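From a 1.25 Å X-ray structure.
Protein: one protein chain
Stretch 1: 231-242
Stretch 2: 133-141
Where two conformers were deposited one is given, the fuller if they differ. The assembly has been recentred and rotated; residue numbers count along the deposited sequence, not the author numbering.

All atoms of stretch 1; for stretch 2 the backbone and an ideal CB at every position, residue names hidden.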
# COMPACT_ATOMS: atom_id res chain seq x y z
N THR A 231 -4.93 -20.44 7.67
CA THR A 231 -6.34 -20.12 7.83
C THR A 231 -6.49 -18.82 8.60
O THR A 231 -7.26 -17.93 8.20
CB THR A 231 -7.07 -21.30 8.48
OG1 THR A 231 -7.05 -22.37 7.56
CG2 THR A 231 -8.50 -20.94 8.90
N GLN A 232 -5.76 -18.70 9.70
CA GLN A 232 -5.79 -17.47 10.51
C GLN A 232 -5.31 -16.25 9.74
O GLN A 232 -5.88 -15.15 9.84
CB GLN A 232 -5.02 -17.62 11.83
CG GLN A 232 -4.90 -16.41 12.71
CD GLN A 232 -6.18 -15.94 13.32
OE1 GLN A 232 -7.20 -16.64 13.31
NE2 GLN A 232 -6.13 -14.77 13.90
N TYR A 233 -4.23 -16.43 8.99
CA TYR A 233 -3.68 -15.34 8.18
C TYR A 233 -4.70 -14.81 7.19
O TYR A 233 -4.92 -13.61 7.05
CB TYR A 233 -2.44 -15.85 7.48
CG TYR A 233 -1.80 -15.00 6.41
CD1 TYR A 233 -0.85 -14.04 6.69
CD2 TYR A 233 -2.13 -15.23 5.08
CE1 TYR A 233 -0.25 -13.30 5.68
CE2 TYR A 233 -1.51 -14.54 4.05
CZ TYR A 233 -0.56 -13.59 4.36
OH TYR A 233 0.09 -12.92 3.34
N VAL A 234 -5.36 -15.72 6.50
CA VAL A 234 -6.35 -15.32 5.50
C VAL A 234 -7.56 -14.68 6.18
O VAL A 234 -8.03 -13.60 5.78
CB VAL A 234 -6.78 -16.51 4.64
CG1 VAL A 234 -8.01 -16.19 3.78
CG2 VAL A 234 -5.60 -17.01 3.75
N ASP A 235 -8.08 -15.32 7.22
CA ASP A 235 -9.36 -14.91 7.80
C ASP A 235 -9.26 -13.71 8.71
O ASP A 235 -10.25 -12.98 8.82
CB ASP A 235 -10.03 -16.09 8.56
CG ASP A 235 -10.55 -17.18 7.65
OD1 ASP A 235 -10.69 -16.94 6.44
OD2 ASP A 235 -10.83 -18.28 8.19
N ALA A 236 -8.11 -13.50 9.38
CA ALA A 236 -7.91 -12.41 10.32
C ALA A 236 -7.07 -11.26 9.78
O ALA A 236 -7.21 -10.14 10.24
CB ALA A 236 -7.32 -12.94 11.65
N VAL A 237 -6.18 -11.54 8.84
CA VAL A 237 -5.31 -10.50 8.32
C VAL A 237 -5.73 -10.04 6.92
O VAL A 237 -6.08 -8.87 6.73
CB VAL A 237 -3.82 -10.88 8.39
CG1 VAL A 237 -2.93 -9.75 7.81
CG2 VAL A 237 -3.42 -11.18 9.85
N VAL A 238 -5.66 -10.95 5.95
CA VAL A 238 -5.81 -10.56 4.56
C VAL A 238 -7.24 -10.08 4.27
O VAL A 238 -7.44 -8.95 3.80
CB VAL A 238 -5.42 -11.69 3.59
CG1 VAL A 238 -5.69 -11.27 2.14
CG2 VAL A 238 -3.93 -12.05 3.75
N VAL A 239 -8.24 -10.94 4.49
CA VAL A 239 -9.61 -10.57 4.09
C VAL A 239 -10.12 -9.34 4.84
O VAL A 239 -10.68 -8.44 4.21
CB VAL A 239 -10.54 -11.78 4.11
CG1 VAL A 239 -11.97 -11.34 3.72
CG2 VAL A 239 -10.06 -12.88 3.13
N PRO A 240 -9.89 -9.27 6.16
CA PRO A 240 -10.31 -8.04 6.86
C PRO A 240 -9.63 -6.78 6.40
O PRO A 240 -10.24 -5.70 6.41
CB PRO A 240 -10.06 -8.37 8.33
CG PRO A 240 -10.16 -9.87 8.43
CD PRO A 240 -9.53 -10.34 7.12
N THR A 241 -8.35 -6.86 6.04
CA THR A 241 -7.68 -5.70 5.50
C THR A 241 -8.32 -5.25 4.18
O THR A 241 -8.56 -4.04 3.99
CB THR A 241 -6.16 -5.95 5.33
OG1 THR A 241 -5.62 -6.27 6.62
CG2 THR A 241 -5.47 -4.73 4.77
N TYR A 242 -8.62 -6.20 3.30
CA TYR A 242 -9.25 -5.83 2.05
C TYR A 242 -10.71 -5.36 2.25
O TYR A 242 -11.19 -4.51 1.50
CB TYR A 242 -9.15 -6.93 1.03
CG TYR A 242 -7.77 -7.19 0.51
CD1 TYR A 242 -6.88 -6.16 0.24
CD2 TYR A 242 -7.38 -8.48 0.20
CE1 TYR A 242 -5.60 -6.42 -0.29
CE2 TYR A 242 -6.14 -8.74 -0.35
CZ TYR A 242 -5.25 -7.72 -0.61
OH TYR A 242 -4.05 -8.03 -1.22
N UNK A 133 4.43 -7.18 10.30
CA UNK A 133 4.04 -7.51 11.65
C UNK A 133 2.72 -8.28 11.66
O UNK A 133 2.62 -9.33 12.29
CB UNK A 133 3.93 -6.24 12.49
N UNK A 134 1.72 -7.75 10.98
CA UNK A 134 0.41 -8.41 10.94
C UNK A 134 0.49 -9.81 10.40
O UNK A 134 -0.10 -10.74 10.95
CB UNK A 134 -0.57 -7.60 10.09
N UNK A 135 1.24 -10.00 9.32
CA UNK A 135 1.40 -11.32 8.71
C UNK A 135 2.04 -12.29 9.70
O UNK A 135 1.60 -13.43 9.80
CB UNK A 135 2.24 -11.23 7.44
N UNK A 136 3.08 -11.84 10.39
CA UNK A 136 3.84 -12.69 11.30
C UNK A 136 3.05 -13.03 12.59
O UNK A 136 3.18 -14.13 13.13
CB UNK A 136 5.16 -12.00 11.66
N UNK A 137 2.25 -12.07 13.03
CA UNK A 137 1.49 -12.17 14.29
C UNK A 137 0.09 -12.79 14.11
O UNK A 137 -0.56 -13.16 15.09
CB UNK A 137 1.35 -10.78 14.91
N UNK A 138 -0.37 -12.91 12.86
CA UNK A 138 -1.72 -13.41 12.60
C UNK A 138 -2.82 -12.54 13.15
O UNK A 138 -3.84 -13.02 13.62
CB UNK A 138 -1.87 -14.82 13.18
N UNK A 139 -2.60 -11.23 13.11
CA UNK A 139 -3.58 -10.29 13.64
C UNK A 139 -3.38 -8.90 13.06
O UNK A 139 -2.38 -8.63 12.39
CB UNK A 139 -3.50 -10.24 15.17
N UNK A 140 -4.30 -7.99 13.40
CA UNK A 140 -4.21 -6.60 12.94
C UNK A 140 -3.87 -5.59 14.00
O UNK A 140 -3.64 -4.44 13.67
CB UNK A 140 -5.54 -6.19 12.30
N UNK A 141 -4.08 -5.99 15.25
CA UNK A 141 -4.22 -5.08 16.36
C UNK A 141 -3.03 -5.23 17.29
O UNK A 141 -3.10 -4.84 18.45
CB UNK A 141 -5.53 -5.33 17.11

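Position 133 lies in the last helical turns of its segment, and its ideal CB has nothing of stretch 1 within 5.5 Å. Stretch 1 sets no limit there. The residue is R133, whose guanidinium bonds the side chain at 134.

At 134, CA-to-CB points toward stretch 1, and the ideal CB is 3.9 Å from V237 CG1. V237 CG1 is close enough to the ideal CB to crowd a bulky group beside it, while T241 OG1, 6.3 Å from the ideal CB, gives a polar end something to answer, directly or through water. A small or medium side chain fits, apolar or polar. It is N134. N134 OD1 accepts from R133 NE (3.1 Å) and R133 NH2 (2.9 Å). Besides this, N134 gives a hydrogen bond from ND2 to a water (2.9 Å), and that water donates to T241 OG1 (3.0 Å), bridging the two stretches.

At 135 the bond points sideways, and the ideal CB already sits 3.7 Å from Y233 CE1. A short side chain is the simplest choice. A135 places its CB 3.7 Å from Y233 CE1, at the edge of the Y233 ring and near its plane.

Positions 136 and 137 have no atom of stretch 1 within 5.5 Å of their ideal CB; the first points away, the second sideways. Many residues would do. They are Y136 and Y137, and the latter's ring leads away from the contact.

Position 138 is the most restricted. Phi/psi of 63/35 favours glycine by itself, and an ideal CB would lie 3.5 Å from Q232 CG, which is tight. The two arguments agree, and the residue is G138, the first to leave the helix. Its O accepts a hydrogen bond from Q232 NE2 (2.9 Å, N-H...O angle 169°), which ties the residue just past the helix to stretch 1, while V237 CG2 packs 3.6 Å from G138 C.

At 139 the backbone is extended (-159/175) and CA-to-CB points away, with the ideal CB 5.4 Å from both Q232 NE2 and V237 CG2. Stretch 1 selects little here. The residue is S139, which meets V237 through its backbone, N to CG2 at 3.4 Å.

At 140 the bond points sideways, the ideal CB 4.8 Å from A236 O. Beyond it V237, P240 and T241 offer a largely apolar surface, suiting a branched or long aliphatic chain; methionine would also be plausible. L140, with chi1 m and chi2 t, brings its end nearer: CD1 reaches P240 CB (4.1 Å), CD2 reaches V237 CG1 (4.1 Å) and T241 OG1 (3.5 Å). T241 OG1 already donates to V237 O (2.6 Å), so its 3.5 Å approach to L140 CD2 is a packing contact.

Position 141 is beyond reach of stretch 1, so polar residues are as acceptable as any. It is D141.

Stretch 2, residues 133-141: RNAYYGSLD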
# COMPACT_ATOMS: atom_id res chain seq x y z
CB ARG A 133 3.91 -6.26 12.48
CG ARG A 133 3.58 -6.56 13.94
CD ARG A 133 2.92 -5.38 14.60
NE ARG A 133 1.67 -5.00 13.94
CZ ARG A 133 0.94 -3.96 14.29
NH1 ARG A 133 1.35 -3.17 15.30
NH2 ARG A 133 -0.18 -3.67 13.64
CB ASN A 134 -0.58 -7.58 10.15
CG ASN A 134 -0.93 -6.26 10.82
OD1 ASN A 134 -0.51 -5.98 11.96
ND2 ASN A 134 -1.70 -5.43 10.12
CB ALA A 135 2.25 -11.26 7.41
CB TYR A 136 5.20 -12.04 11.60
CG TYR A 136 6.15 -12.94 12.36
CD1 TYR A 136 6.62 -14.11 11.79
CD2 TYR A 136 6.61 -12.57 13.63
CE1 TYR A 136 7.51 -14.95 12.48
CE2 TYR A 136 7.49 -13.41 14.32
CZ TYR A 136 7.92 -14.58 13.75
OH TYR A 136 8.76 -15.45 14.44
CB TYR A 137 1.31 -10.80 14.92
CG TYR A 137 2.52 -10.17 15.61
CD1 TYR A 137 3.80 -10.66 15.45
CD2 TYR A 137 2.36 -9.06 16.44
CE1 TYR A 137 4.89 -10.05 16.14
CE2 TYR A 137 3.42 -8.48 17.12
CZ TYR A 137 4.70 -8.96 16.95
OH TYR A 137 5.78 -8.36 17.60
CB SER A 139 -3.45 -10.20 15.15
OG SER A 139 -2.28 -9.44 15.50
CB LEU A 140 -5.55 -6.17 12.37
CG LEU A 140 -6.00 -6.98 11.18
CD1 LEU A 140 -7.41 -6.50 10.76
CD2 LEU A 140 -4.97 -6.94 10.02
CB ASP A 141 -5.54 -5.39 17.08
CG ASP A 141 -5.75 -6.90 17.36
OD1 ASP A 141 -4.75 -7.68 17.43
OD2 ASP A 141 -6.94 -7.32 17.45
O HOH W 1 -2.81 -5.99 7.50
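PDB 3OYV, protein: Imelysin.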